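Local coordinates for N-acetyl-beta-D glucosaminidase (Rhizomucor miehei CAU432, PDB 4ZM6), which probably hydrolyses terminal beta-linked N-acetylglucosamine and transfers acetyl groups from acetyl-CoA to glucosamine, combining a family 3 glycosidase with GCN5-related acetyltransferase regions, at residues L254-F259 with G263-D268; G292-M297 with R327-R332; L707-W712 with R807-G812; H818-L823 with S843-K848. All blocks are in the same frame, centred on the assembly; numbering follows the deposited sequence.

Interaction 1: residues L254-F259 with G263-D268; sequences LLRRRF and GVIITD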
loop_
_atom_site.group_PDB
_atom_site.type_symbol
_atom_site.label_atom_id
_atom_site.label_comp_id
_atom_site.label_asym_id
_atom_site.label_seq_id
_atom_site.Cartn_x
_atom_site.Cartn_y
_atom_site.Cartn_z
ATOM N N LEU A 254 18.000 -12.835 -5.528
ATOM C CA LEU A 254 16.655 -12.306 -5.383
ATOM C C LEU A 254 16.098 -12.581 -3.993
ATOM O O LEU A 254 15.740 -11.653 -3.264
ATOM C CB LEU A 254 15.741 -12.896 -6.452
ATOM C CG LEU A 254 14.480 -12.091 -6.745
ATOM C CD1 LEU A 254 14.822 -10.727 -7.332
ATOM C CD2 LEU A 254 13.575 -12.876 -7.683
ATOM N N LEU A 255 16.041 -13.854 -3.622
ATOM C CA LEU A 255 15.426 -14.245 -2.358
ATOM C C LEU A 255 16.299 -13.866 -1.157
ATOM O O LEU A 255 15.810 -13.310 -0.179
ATOM C CB LEU A 255 15.129 -15.749 -2.357
ATOM C CG LEU A 255 14.174 -16.263 -1.282
ATOM C CD1 LEU A 255 12.890 -15.448 -1.258
ATOM C CD2 LEU A 255 13.865 -17.736 -1.504
ATOM N N ARG A 256 17.593 -14.147 -1.249
ATOM C CA ARG A 256 18.511 -13.923 -0.135
ATOM C C ARG A 256 18.975 -12.470 -0.050
ATOM O O ARG A 256 18.847 -11.841 0.997
ATOM C CB ARG A 256 19.715 -14.870 -0.240
ATOM C CG ARG A 256 20.494 -15.042 1.053
ATOM C CD ARG A 256 19.695 -15.794 2.102
ATOM N NE ARG A 256 19.766 -17.242 1.941
ATOM C CZ ARG A 256 19.022 -18.109 2.625
ATOM N NH1 ARG A 256 18.124 -17.682 3.512
ATOM N NH2 ARG A 256 19.163 -19.413 2.411
ATOM N N ARG A 257 19.506 -11.939 -1.147
ATOM C CA ARG A 257 20.043 -10.578 -1.154
ATOM C C ARG A 257 18.944 -9.505 -1.200
ATOM O O ARG A 257 18.724 -8.814 -0.208
ATOM C CB ARG A 257 21.058 -10.403 -2.294
ATOM C CG ARG A 257 21.566 -8.978 -2.473
ATOM C CD ARG A 257 23.038 -8.898 -2.871
ATOM N NE ARG A 257 23.430 -9.908 -3.859
ATOM C CZ ARG A 257 24.366 -10.844 -3.683
ATOM N NH1 ARG A 257 25.056 -10.933 -2.545
ATOM N NH2 ARG A 257 24.625 -11.703 -4.665
ATOM N N ARG A 258 18.258 -9.373 -2.335
ATOM C CA ARG A 258 17.217 -8.345 -2.508
ATOM C C ARG A 258 16.176 -8.361 -1.380
ATOM O O ARG A 258 16.030 -7.376 -0.659
ATOM C CB ARG A 258 16.522 -8.507 -3.866
ATOM C CG ARG A 258 15.183 -7.785 -4.002
ATOM C CD ARG A 258 15.181 -6.764 -5.127
ATOM N NE ARG A 258 13.959 -5.953 -5.141
ATOM C CZ ARG A 258 12.761 -6.366 -5.566
ATOM N NH1 ARG A 258 12.574 -7.604 -6.012
ATOM N NH2 ARG A 258 11.734 -5.528 -5.538
ATOM N N PHE A 259 15.450 -9.469 -1.241
ATOM C CA PHE A 259 14.405 -9.574 -0.223
ATOM C C PHE A 259 14.949 -9.724 1.196
ATOM O O PHE A 259 14.232 -9.457 2.158
ATOM C CB PHE A 259 13.436 -10.717 -0.541
ATOM C CG PHE A 259 12.454 -10.385 -1.632
ATOM C CD1 PHE A 259 11.541 -9.346 -1.470
ATOM C CD2 PHE A 259 12.441 -11.103 -2.822
ATOM C CE1 PHE A 259 10.640 -9.029 -2.471
ATOM C CE2 PHE A 259 11.538 -10.791 -3.825
ATOM C CZ PHE A 259 10.639 -9.754 -3.651
ATOM N N GLY A 263 15.477 -17.091 6.404
ATOM C CA GLY A 263 15.011 -18.453 6.689
ATOM C C GLY A 263 15.539 -19.530 5.756
ATOM O O GLY A 263 16.458 -19.296 4.977
ATOM N N VAL A 264 14.941 -20.716 5.839
ATOM C CA VAL A 264 15.360 -21.863 5.024
ATOM C C VAL A 264 14.832 -21.761 3.595
ATOM O O VAL A 264 13.649 -21.502 3.379
ATOM C CB VAL A 264 14.878 -23.199 5.640
ATOM C CG1 VAL A 264 15.085 -24.360 4.674
ATOM C CG2 VAL A 264 15.600 -23.461 6.952
ATOM N N ILE A 265 15.714 -21.976 2.625
ATOM C CA ILE A 265 15.313 -22.095 1.228
ATOM C C ILE A 265 15.461 -23.553 0.805
ATOM O O ILE A 265 16.513 -24.159 1.009
ATOM C CB ILE A 265 16.155 -21.192 0.309
ATOM C CG1 ILE A 265 16.212 -19.770 0.873
ATOM C CG2 ILE A 265 15.572 -21.182 -1.099
ATOM C CD1 ILE A 265 17.070 -18.815 0.070
ATOM N N ILE A 266 14.402 -24.100 0.215
ATOM C CA ILE A 266 14.353 -25.502 -0.212
ATOM C C ILE A 266 13.872 -25.567 -1.667
ATOM O O ILE A 266 13.219 -24.637 -2.143
ATOM C CB ILE A 266 13.437 -26.333 0.725
ATOM C CG1 ILE A 266 13.458 -27.819 0.353
ATOM C CG2 ILE A 266 12.002 -25.823 0.706
ATOM C CD1 ILE A 266 12.920 -28.731 1.437
ATOM N N THR A 267 14.210 -26.642 -2.380
ATOM C CA THR A 267 13.751 -26.822 -3.763
ATOM C C THR A 267 12.438 -27.595 -3.808
ATOM O O THR A 267 12.062 -28.267 -2.845
ATOM C CB THR A 267 14.762 -27.605 -4.636
ATOM O OG1 THR A 267 14.630 -29.016 -4.400
ATOM C CG2 THR A 267 16.206 -27.154 -4.369
ATOM N N ASP A 268 11.754 -27.499 -4.944
ATOM C CA ASP A 268 10.675 -28.421 -5.271
ATOM C C ASP A 268 11.337 -29.756 -5.646
ATOM O O ASP A 268 12.563 -29.818 -5.815
ATOM C CB ASP A 268 9.829 -27.859 -6.425
ATOM C CG ASP A 268 8.473 -28.545 -6.568
ATOM O OD1 ASP A 268 8.214 -29.540 -5.862
ATOM O OD2 ASP A 268 7.659 -28.087 -7.395
#
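L255 and I265 meet tip to tip across this contact, CD2 of L255 lying 3.7 Å from CD1 of I265. Both residues are buried. F181 and V228 also touch L255, and V230 touches I265.

The R256 guanidinium belongs to the same tightly packed side. Its CG is anti to the backbone N (chi1 -162°), and bends at chi2 and chi3 carry the guanidinium back over I265. CD1 of I265 lies over one face, toward the rim, 3.2 Å from NH2 of R256. The edge serves the polar bond: NH1 of R256 donates to O of G263 at 2.7 Å. This bond is nearly straight (172°), with the oxygen in the guanidinium plane. NH1 also bonds to O of Y261, and NH2 forms a salt bridge to D294. Face and edge contacts together fix the rotation of the group.

The solvent side is further round the helix. There exposed R257 makes no contact with the strand, and R258 pairs with D542 of the second subunit. Strand 227-230, helix 251-258 and strand 264-267 form a beta-alpha-beta unit, the repeating element of TIM-barrel-type folds such as the family 3 N-terminal domain.

Interaction 2: residues G292-M297 with R327-R332; sequences GNDMAM and RQSLQR
This is a buried salt bridge between D294 and R332, joined by S329, in the TIM-barrel-type domain of the family 3 glycosidase. D294 lies in the loop between helix 281-291 and strand 296-298. S329 and R332 lie one turn apart on helix 323-340. The backbones come close here: CA of D294 is 4.9 Å from CA of S329.

Both partners on the helix use the same carboxylate oxygen. OG of S329 is 2.7 Å from OD1 of D294. Its single proton may go there or to O of E325, one turn back in the helix. The other carboxylate oxygen, OD2, accepts from the backbone N of I265 and pairs with R256, so the loop is also tied to strand 264-267 and helix 251-258. Both aspartate oxygens are therefore engaged. The surrounding donors and arginines would be expected to favour the ionised carboxylate.

R332 reaches D294 with its chain extended from CG to NE, and the two side chains cross at about a right angle. The guanidinium and carboxylate planes are 32° apart. NH1 of R332 sits 2.8 Å from OD1 of D294 and meets it at the guanidinium edge, but the hydrogen bond is weak, bent to 122° at the hydrogen.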
loop_
_atom_site.group_PDB
_atom_site.type_symbol
_atom_site.label_atom_id
_atom_site.label_comp_id
_atom_site.label_asym_id
_atom_site.label_seq_id
_atom_site.Cartn_x
_atom_site.Cartn_y
_atom_site.Cartn_z
ATOM N N GLY A 292 22.350 -21.357 -3.718
ATOM C CA GLY A 292 22.069 -20.723 -2.432
ATOM C C GLY A 292 20.954 -21.380 -1.637
ATOM O O GLY A 292 20.631 -20.921 -0.537
ATOM N N ASN A 293 20.350 -22.436 -2.186
ATOM C CA ASN A 293 19.380 -23.237 -1.441
ATOM C C ASN A 293 20.030 -23.826 -0.194
ATOM O O ASN A 293 21.204 -24.210 -0.219
ATOM C CB ASN A 293 18.832 -24.383 -2.298
ATOM C CG ASN A 293 17.801 -23.925 -3.311
ATOM O OD1 ASN A 293 16.618 -23.799 -2.991
ATOM N ND2 ASN A 293 18.233 -23.710 -4.550
ATOM N N ASP A 294 19.270 -23.885 0.895
ATOM C CA ASP A 294 19.722 -24.558 2.104
ATOM C C ASP A 294 19.409 -26.051 2.070
ATOM O O ASP A 294 19.980 -26.814 2.839
ATOM C CB ASP A 294 19.060 -23.941 3.337
ATOM C CG ASP A 294 19.534 -22.532 3.615
ATOM O OD1 ASP A 294 20.754 -22.284 3.553
ATOM O OD2 ASP A 294 18.687 -21.667 3.908
ATOM N N MET A 295 18.501 -26.475 1.196
ATOM C CA MET A 295 17.957 -27.824 1.282
ATOM C C MET A 295 17.551 -28.364 -0.087
ATOM O O MET A 295 17.093 -27.607 -0.948
ATOM C CB MET A 295 16.749 -27.814 2.227
ATOM C CG MET A 295 16.516 -29.116 2.973
ATOM S SD MET A 295 15.474 -28.923 4.433
ATOM C CE MET A 295 16.535 -27.900 5.443
ATOM N N ALA A 296 17.722 -29.674 -0.279
ATOM C CA ALA A 296 17.373 -30.336 -1.541
ATOM C C ALA A 296 16.346 -31.449 -1.327
ATOM O O ALA A 296 16.483 -32.278 -0.425
ATOM C CB ALA A 296 18.620 -30.886 -2.213
ATOM N N MET A 297 15.326 -31.462 -2.176
ATOM C CA MET A 297 14.230 -32.410 -2.065
ATOM C C MET A 297 14.387 -33.493 -3.128
ATOM O O MET A 297 14.606 -33.191 -4.304
ATOM C CB MET A 297 12.899 -31.677 -2.233
ATOM C CG MET A 297 11.660 -32.556 -2.197
ATOM S SD MET A 297 10.168 -31.542 -2.200
ATOM C CE MET A 297 8.951 -32.648 -2.913
ATOM N N ARG A 327 27.867 -24.157 6.250
ATOM C CA ARG A 327 27.765 -23.947 7.696
ATOM C C ARG A 327 26.532 -23.110 8.033
ATOM O O ARG A 327 25.740 -23.481 8.904
ATOM C CB ARG A 327 29.016 -23.241 8.232
ATOM C CG ARG A 327 30.278 -24.094 8.249
ATOM C CD ARG A 327 30.246 -25.149 9.348
ATOM N NE ARG A 327 31.558 -25.346 9.969
ATOM C CZ ARG A 327 32.113 -24.521 10.860
ATOM N NH1 ARG A 327 31.488 -23.412 11.253
ATOM N NH2 ARG A 327 33.311 -24.803 11.361
ATOM N N GLN A 328 26.383 -21.984 7.332
ATOM C CA GLN A 328 25.231 -21.092 7.503
ATOM C C GLN A 328 23.913 -21.790 7.185
ATOM O O GLN A 328 22.906 -21.519 7.830
ATOM C CB GLN A 328 25.369 -19.852 6.619
ATOM C CG GLN A 328 26.475 -18.901 7.044
ATOM C CD GLN A 328 26.945 -18.017 5.905
ATOM O OE1 GLN A 328 28.126 -18.005 5.565
ATOM N NE2 GLN A 328 26.019 -17.286 5.296
ATOM N N SER A 329 23.922 -22.674 6.187
ATOM C CA SER A 329 22.748 -23.483 5.858
ATOM C C SER A 329 22.405 -24.452 6.989
ATOM O O SER A 329 21.248 -24.561 7.389
ATOM C CB SER A 329 22.974 -24.260 4.558
ATOM O OG SER A 329 23.237 -23.383 3.477
ATOM N N LEU A 330 23.416 -25.149 7.501
ATOM C CA LEU A 330 23.242 -26.071 8.628
ATOM C C LEU A 330 22.781 -25.345 9.893
ATOM O O LEU A 330 22.041 -25.899 10.705
ATOM C CB LEU A 330 24.550 -26.820 8.899
ATOM C CG LEU A 330 24.922 -27.840 7.819
ATOM C CD1 LEU A 330 26.419 -28.116 7.798
ATOM C CD2 LEU A 330 24.137 -29.126 8.028
ATOM N N GLN A 331 23.240 -24.106 10.047
ATOM C CA GLN A 331 22.793 -23.217 11.121
ATOM C C GLN A 331 21.292 -22.894 10.994
ATOM O O GLN A 331 20.552 -22.961 11.980
ATOM C CB GLN A 331 23.647 -21.931 11.108
ATOM C CG GLN A 331 23.133 -20.751 11.927
ATOM C CD GLN A 331 23.663 -20.720 13.353
ATOM O OE1 GLN A 331 24.056 -19.663 13.857
ATOM N NE2 GLN A 331 23.673 -21.877 14.013
ATOM N N ARG A 332 20.853 -22.549 9.783
ATOM C CA ARG A 332 19.446 -22.220 9.525
ATOM C C ARG A 332 18.528 -23.415 9.752
ATOM O O ARG A 332 17.401 -23.258 10.235
ATOM C CB ARG A 332 19.256 -21.704 8.094
ATOM C CG ARG A 332 19.822 -20.314 7.842
ATOM C CD ARG A 332 19.446 -19.816 6.456
ATOM N NE ARG A 332 20.280 -18.700 5.994
ATOM C CZ ARG A 332 21.332 -18.802 5.177
ATOM N NH1 ARG A 332 21.726 -19.977 4.696
ATOM N NH2 ARG A 332 22.000 -17.711 4.833
#

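Interaction 3: residues L707-W712 with R807-G812; sequences LKEKIW and RGRGIG. With SO4 (sulfate ion), chain D.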
loop_
_atom_site.group_PDB
_atom_site.type_symbol
_atom_site.label_atom_id
_atom_site.label_comp_id
_atom_site.label_asym_id
_atom_site.label_seq_id
_atom_site.Cartn_x
_atom_site.Cartn_y
_atom_site.Cartn_z
ATOM N N LEU A 707 -6.750 3.672 61.740
ATOM C CA LEU A 707 -6.220 4.454 62.852
ATOM C C LEU A 707 -5.183 3.637 63.614
ATOM O O LEU A 707 -4.070 4.110 63.847
ATOM C CB LEU A 707 -7.347 4.897 63.791
ATOM C CG LEU A 707 -6.939 5.651 65.065
ATOM C CD1 LEU A 707 -6.097 6.881 64.748
ATOM C CD2 LEU A 707 -8.175 6.028 65.870
ATOM N N LYS A 708 -5.541 2.407 63.976
ATOM C CA LYS A 708 -4.632 1.517 64.709
ATOM C C LYS A 708 -3.356 1.185 63.928
ATOM O O LYS A 708 -2.268 1.173 64.498
ATOM C CB LYS A 708 -5.343 0.220 65.118
ATOM C CG LYS A 708 -4.506 -0.649 66.048
ATOM C CD LYS A 708 -5.335 -1.654 66.835
ATOM C CE LYS A 708 -4.583 -2.117 68.077
ATOM N NZ LYS A 708 -5.369 -3.064 68.918
ATOM N N GLU A 709 -3.493 0.922 62.630
ATOM C CA GLU A 709 -2.344 0.602 61.778
ATOM C C GLU A 709 -1.486 1.828 61.427
ATOM O O GLU A 709 -0.385 1.678 60.879
ATOM C CB GLU A 709 -2.810 -0.094 60.493
ATOM C CG GLU A 709 -3.474 -1.452 60.711
ATOM C CD GLU A 709 -2.505 -2.561 61.092
ATOM O OE1 GLU A 709 -1.279 -2.314 61.134
ATOM O OE2 GLU A 709 -2.977 -3.692 61.349
ATOM N N LYS A 710 -1.993 3.024 61.746
ATOM C CA LYS A 710 -1.306 4.298 61.480
ATOM C C LYS A 710 -1.056 4.503 59.987
ATOM O O LYS A 710 0.060 4.786 59.551
ATOM C CB LYS A 710 0.004 4.417 62.275
ATOM C CG LYS A 710 -0.156 4.226 63.778
ATOM C CD LYS A 710 0.708 5.189 64.586
ATOM C CE LYS A 710 2.181 5.155 64.195
ATOM N NZ LYS A 710 2.743 3.775 64.165
ATOM N N ILE A 711 -2.120 4.353 59.215
ATOM C CA ILE A 711 -2.058 4.486 57.771
ATOM C C ILE A 711 -2.431 5.912 57.374
ATOM O O ILE A 711 -3.401 6.474 57.888
ATOM C CB ILE A 711 -3.032 3.497 57.094
ATOM C CG1 ILE A 711 -2.744 2.052 57.541
ATOM C CG2 ILE A 711 -2.987 3.631 55.574
ATOM C CD1 ILE A 711 -1.445 1.465 57.032
ATOM N N TRP A 712 -1.661 6.486 56.455
ATOM C CA TRP A 712 -1.937 7.811 55.910
ATOM C C TRP A 712 -2.417 7.702 54.465
ATOM O O TRP A 712 -1.792 7.022 53.661
ATOM C CB TRP A 712 -0.669 8.655 55.951
ATOM C CG TRP A 712 -0.851 10.060 55.454
ATOM C CD1 TRP A 712 -1.158 11.155 56.203
ATOM C CD2 TRP A 712 -0.723 10.524 54.099
ATOM N NE1 TRP A 712 -1.227 12.269 55.406
ATOM C CE2 TRP A 712 -0.967 11.912 54.111
ATOM C CE3 TRP A 712 -0.425 9.899 52.879
ATOM C CZ2 TRP A 712 -0.926 12.693 52.950
ATOM C CZ3 TRP A 712 -0.384 10.676 51.723
ATOM C CH2 TRP A 712 -0.634 12.059 51.770
ATOM N N ARG A 807 0.225 -6.979 53.097
ATOM C CA ARG A 807 -1.081 -7.615 52.957
ATOM C C ARG A 807 -1.594 -8.095 54.315
ATOM O O ARG A 807 -0.807 -8.412 55.213
ATOM C CB ARG A 807 -1.008 -8.772 51.951
ATOM C CG ARG A 807 -0.730 -8.319 50.524
ATOM C CD ARG A 807 -0.534 -9.476 49.550
ATOM N NE ARG A 807 0.806 -10.070 49.627
ATOM C CZ ARG A 807 1.325 -10.919 48.733
ATOM N NH1 ARG A 807 0.632 -11.301 47.661
ATOM N NH2 ARG A 807 2.556 -11.392 48.908
ATOM N N GLY A 808 -2.917 -8.115 54.462
ATOM C CA GLY A 808 -3.561 -8.632 55.670
ATOM C C GLY A 808 -3.622 -7.665 56.839
ATOM O O GLY A 808 -3.833 -8.088 57.976
ATOM N N ARG A 809 -3.438 -6.371 56.559
ATOM C CA ARG A 809 -3.582 -5.317 57.566
ATOM C C ARG A 809 -4.885 -4.544 57.377
ATOM O O ARG A 809 -5.158 -3.595 58.112
ATOM C CB ARG A 809 -2.403 -4.349 57.495
ATOM C CG ARG A 809 -1.045 -5.011 57.651
ATOM C CD ARG A 809 0.088 -4.048 57.337
ATOM N NE ARG A 809 0.125 -2.935 58.282
ATOM C CZ ARG A 809 0.747 -1.778 58.071
ATOM N NH1 ARG A 809 1.397 -1.559 56.933
ATOM N NH2 ARG A 809 0.710 -0.834 59.003
ATOM N N GLY A 810 -5.683 -4.950 56.390
ATOM C CA GLY A 810 -6.962 -4.297 56.102
ATOM C C GLY A 810 -6.843 -3.023 55.277
ATOM O O GLY A 810 -7.816 -2.273 55.147
ATOM N N ILE A 811 -5.658 -2.789 54.708
ATOM C CA ILE A 811 -5.369 -1.563 53.962
ATOM C C ILE A 811 -6.205 -1.456 52.692
ATOM O O ILE A 811 -6.823 -0.421 52.439
ATOM C CB ILE A 811 -3.877 -1.466 53.583
ATOM C CG1 ILE A 811 -3.027 -1.273 54.844
ATOM C CG2 ILE A 811 -3.643 -0.324 52.598
ATOM C CD1 ILE A 811 -1.534 -1.338 54.615
ATOM N N GLY A 812 -6.215 -2.523 51.899
ATOM C CA GLY A 812 -6.967 -2.550 50.651
ATOM C C GLY A 812 -8.400 -2.086 50.814
ATOM O O GLY A 812 -8.897 -1.294 50.018
HETATM S S SO4 D . -5.363 -6.464 52.458
HETATM O O1 SO4 D . -4.411 -5.562 53.150
HETATM O O2 SO4 D . -5.207 -7.827 53.003
HETATM O O3 SO4 D . -5.077 -6.497 51.004
HETATM O O4 SO4 D . -6.752 -6.006 52.703
#
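One oxygen of E709 takes two nitrogens of R809, NE and NH2, and takes them from the same face of the carboxylate. NE of R809 is 3.2 Å from OE1 of E709, and NH2 of R809 is 3.3 Å from that same OE1. The oxygen lies in the guanidinium plane, so R809 grips it side-on. The fit is not flat. NE lies well above the carboxylate plane, and the two planes are 77° apart. A bend at chi3 (64°) turns the guanidinium toward E709. Its remaining nitrogen, NH1, forms a salt bridge to E806, so two acidic residues hold the group.

E709 stands at the end of helix 700-709, which K710 closes with a Schellman motif. R809 lies in the loop before helix 811-825. The run R807-x-x-G810-x-G812 fits the pyrophosphate-binding loop of GCN5-related acetyltransferases. A sulfate ion, probably from the crystallisation liquor, sits in this loop. N of G808 donates to its O2 at 2.7 Å, and N of I811 bonds weakly to its O1 at 3.4 Å. The ion may mark where a cofactor phosphate would bind, as in relatives.

The apolar part lies beside the salt bridge. CD1 of I711 lies over one face of the R809 guanidinium, 3.7 Å from NH2. The same CD1 is 3.7 Å from CD1 of I811, and both isoleucines also touch I764 and M706.

Interaction 4: residues H818-L823 with S843-K848; sequences HANWLL and SRVGYK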
loop_
_atom_site.group_PDB
_atom_site.type_symbol
_atom_site.label_atom_id
_atom_site.label_comp_id
_atom_site.label_asym_id
_atom_site.label_seq_id
_atom_site.Cartn_x
_atom_site.Cartn_y
_atom_site.Cartn_z
ATOM N N HIS A 818 -11.759 4.817 51.730
ATOM C CA HIS A 818 -11.323 6.200 51.644
ATOM C C HIS A 818 -11.671 6.790 50.282
ATOM O O HIS A 818 -12.171 7.909 50.200
ATOM C CB HIS A 818 -9.822 6.297 51.882
ATOM C CG HIS A 818 -9.350 7.693 52.123
ATOM N ND1 HIS A 818 -8.681 8.429 51.168
ATOM C CD2 HIS A 818 -9.466 8.495 53.207
ATOM C CE1 HIS A 818 -8.395 9.621 51.658
ATOM N NE2 HIS A 818 -8.862 9.688 52.892
ATOM N N ALA A 819 -11.415 6.028 49.220
ATOM C CA ALA A 819 -11.777 6.437 47.863
ATOM C C ALA A 819 -13.266 6.758 47.742
ATOM O O ALA A 819 -13.645 7.709 47.058
ATOM C CB ALA A 819 -11.388 5.360 46.861
ATOM N N ASN A 820 -14.106 5.969 48.406
ATOM C CA ASN A 820 -15.538 6.262 48.454
ATOM C C ASN A 820 -15.837 7.583 49.162
ATOM O O ASN A 820 -16.707 8.341 48.720
ATOM C CB ASN A 820 -16.311 5.118 49.120
ATOM C CG ASN A 820 -16.663 4.008 48.152
ATOM O OD1 ASN A 820 -16.080 3.895 47.076
ATOM N ND2 ASN A 820 -17.633 3.185 48.528
ATOM N N TRP A 821 -15.120 7.849 50.255
ATOM C CA TRP A 821 -15.286 9.093 51.011
ATOM C C TRP A 821 -14.948 10.282 50.125
ATOM O O TRP A 821 -15.754 11.205 49.976
ATOM C CB TRP A 821 -14.399 9.087 52.264
ATOM C CG TRP A 821 -14.434 10.367 53.070
ATOM C CD1 TRP A 821 -13.380 11.202 53.333
ATOM C CD2 TRP A 821 -15.577 10.951 53.715
ATOM N NE1 TRP A 821 -13.795 12.263 54.099
ATOM C CE2 TRP A 821 -15.139 12.137 54.347
ATOM C CE3 TRP A 821 -16.931 10.587 53.817
ATOM C CZ2 TRP A 821 -16.007 12.967 55.075
ATOM C CZ3 TRP A 821 -17.798 11.412 54.546
ATOM C CH2 TRP A 821 -17.327 12.588 55.162
ATOM N N LEU A 822 -13.759 10.230 49.528
ATOM C CA LEU A 822 -13.291 11.252 48.589
ATOM C C LEU A 822 -14.264 11.504 47.444
ATOM O O LEU A 822 -14.470 12.647 47.045
ATOM C CB LEU A 822 -11.941 10.852 47.996
ATOM C CG LEU A 822 -10.731 10.906 48.919
ATOM C CD1 LEU A 822 -9.491 10.471 48.154
ATOM C CD2 LEU A 822 -10.547 12.304 49.483
ATOM N N LEU A 823 -14.847 10.440 46.905
ATOM C CA LEU A 823 -15.848 10.590 45.856
ATOM C C LEU A 823 -17.093 11.274 46.408
ATOM O O LEU A 823 -17.622 12.187 45.774
ATOM C CB LEU A 823 -16.201 9.236 45.227
ATOM C CG LEU A 823 -15.080 8.606 44.389
ATOM C CD1 LEU A 823 -15.307 7.109 44.225
ATOM C CD2 LEU A 823 -14.943 9.299 43.041
ATOM N N SER A 843 -18.570 -5.721 48.039
ATOM C CA SER A 843 -19.868 -5.772 48.728
ATOM C C SER A 843 -19.785 -5.124 50.108
ATOM O O SER A 843 -20.764 -4.556 50.586
ATOM C CB SER A 843 -20.356 -7.217 48.878
ATOM O OG SER A 843 -20.766 -7.757 47.633
ATOM N N ARG A 844 -18.606 -5.205 50.729
ATOM C CA ARG A 844 -18.366 -4.642 52.062
ATOM C C ARG A 844 -18.322 -3.106 52.104
ATOM O O ARG A 844 -18.185 -2.524 53.182
ATOM C CB ARG A 844 -17.055 -5.192 52.632
ATOM C CG ARG A 844 -17.047 -6.698 52.853
ATOM C CD ARG A 844 -15.628 -7.246 52.866
ATOM N NE ARG A 844 -14.820 -6.644 53.925
ATOM C CZ ARG A 844 -13.502 -6.800 54.064
ATOM N NH1 ARG A 844 -12.804 -7.542 53.207
ATOM N NH2 ARG A 844 -12.874 -6.201 55.068
ATOM N N VAL A 845 -18.414 -2.456 50.942
ATOM C CA VAL A 845 -18.478 -0.998 50.867
ATOM C C VAL A 845 -19.584 -0.527 49.911
ATOM O O VAL A 845 -19.477 0.536 49.299
ATOM C CB VAL A 845 -17.106 -0.399 50.472
ATOM C CG1 VAL A 845 -16.082 -0.639 51.571
ATOM C CG2 VAL A 845 -16.606 -0.984 49.158
ATOM N N GLY A 846 -20.641 -1.328 49.782
ATOM C CA GLY A 846 -21.866 -0.908 49.092
ATOM C C GLY A 846 -21.945 -1.079 47.583
ATOM O O GLY A 846 -22.879 -0.566 46.961
ATOM N N TYR A 847 -20.989 -1.791 46.982
ATOM C CA TYR A 847 -21.016 -2.032 45.527
ATOM C C TYR A 847 -21.735 -3.336 45.179
ATOM O O TYR A 847 -21.345 -4.408 45.640
ATOM C CB TYR A 847 -19.604 -2.061 44.934
ATOM C CG TYR A 847 -18.920 -0.718 44.893
ATOM C CD1 TYR A 847 -19.281 0.240 43.953
ATOM C CD2 TYR A 847 -17.904 -0.410 45.789
ATOM C CE1 TYR A 847 -18.654 1.471 43.914
ATOM C CE2 TYR A 847 -17.268 0.816 45.760
ATOM C CZ TYR A 847 -17.644 1.755 44.825
ATOM O OH TYR A 847 -17.007 2.973 44.812
ATOM N N LYS A 848 -22.789 -3.229 44.372
ATOM C CA LYS A 848 -23.442 -4.394 43.779
ATOM C C LYS A 848 -23.133 -4.409 42.282
ATOM O O LYS A 848 -22.772 -3.375 41.714
ATOM C CB LYS A 848 -24.947 -4.378 44.058
ATOM C CG LYS A 848 -25.775 -3.392 43.247
ATOM C CD LYS A 848 -27.158 -3.238 43.872
ATOM C CE LYS A 848 -28.264 -3.100 42.837
ATOM N NZ LYS A 848 -28.259 -1.764 42.187
#
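N820 on helix 811-825 meets Y847 just after a Schellman motif, where the chain leaves helix 839-843 for strand 847-857. The phenol and the amide come from opposite directions. OH of Y847 donates to OD1 of N820 at 2.6 Å. The oxygen lies near the plane of the tyrosine ring, at its edge. On the amide side the hydroxyl sits 24° off the carbonyl plane. Ring and amide planes are steeply inclined, at 66°. Y847 OH has a second hydrogen-bond partner, OG of S831, so this buried hydroxyl is held between helix 811-825 and strand 830-836.

S843 to G846 form a type I beta turn, and G846 takes the positive phi (86°) that ends the helix. Y847 follows. Its CG lies anti to the carbonyl carbon and beside the backbone N, and the ring extends to helix 811-825. In the GCN5-related acetyltransferase fold this helix packs against the central sheet. M797 of strand 794-802 touches both N820 and Y847 from that sheet.

V845 packs beside N820. Its CB is 4.1 Å from ND2 of N820, and its side chain also packs on V816, one helical turn before N820. ND2 of N820 is 3.3 Å from O of V845.

Interactions 1 and 2 adjoin in the glycosidase domain, their centres about 10 Å apart. The bridge from R256 to D294 joins them, and I265 and D294 also meet through their backbones. Interactions 3 and 4 lie far off in the C-terminal acetyltransferase region; the centres of interactions 1 and 3 are about 64 Å apart. They share helix 811-825: interaction 3 is at its start and interaction 4 further along. Interactions 2 and 4 are buried, whereas 1 and 3 are partly buried. Burial does not dictate the chemistry: interaction 2 is ionic, interaction 4 a neutral phenol-amide bond. Interactions 1 and 3 each set an isoleucine methyl over an arginine face, with an oxygen at the guanidinium edge.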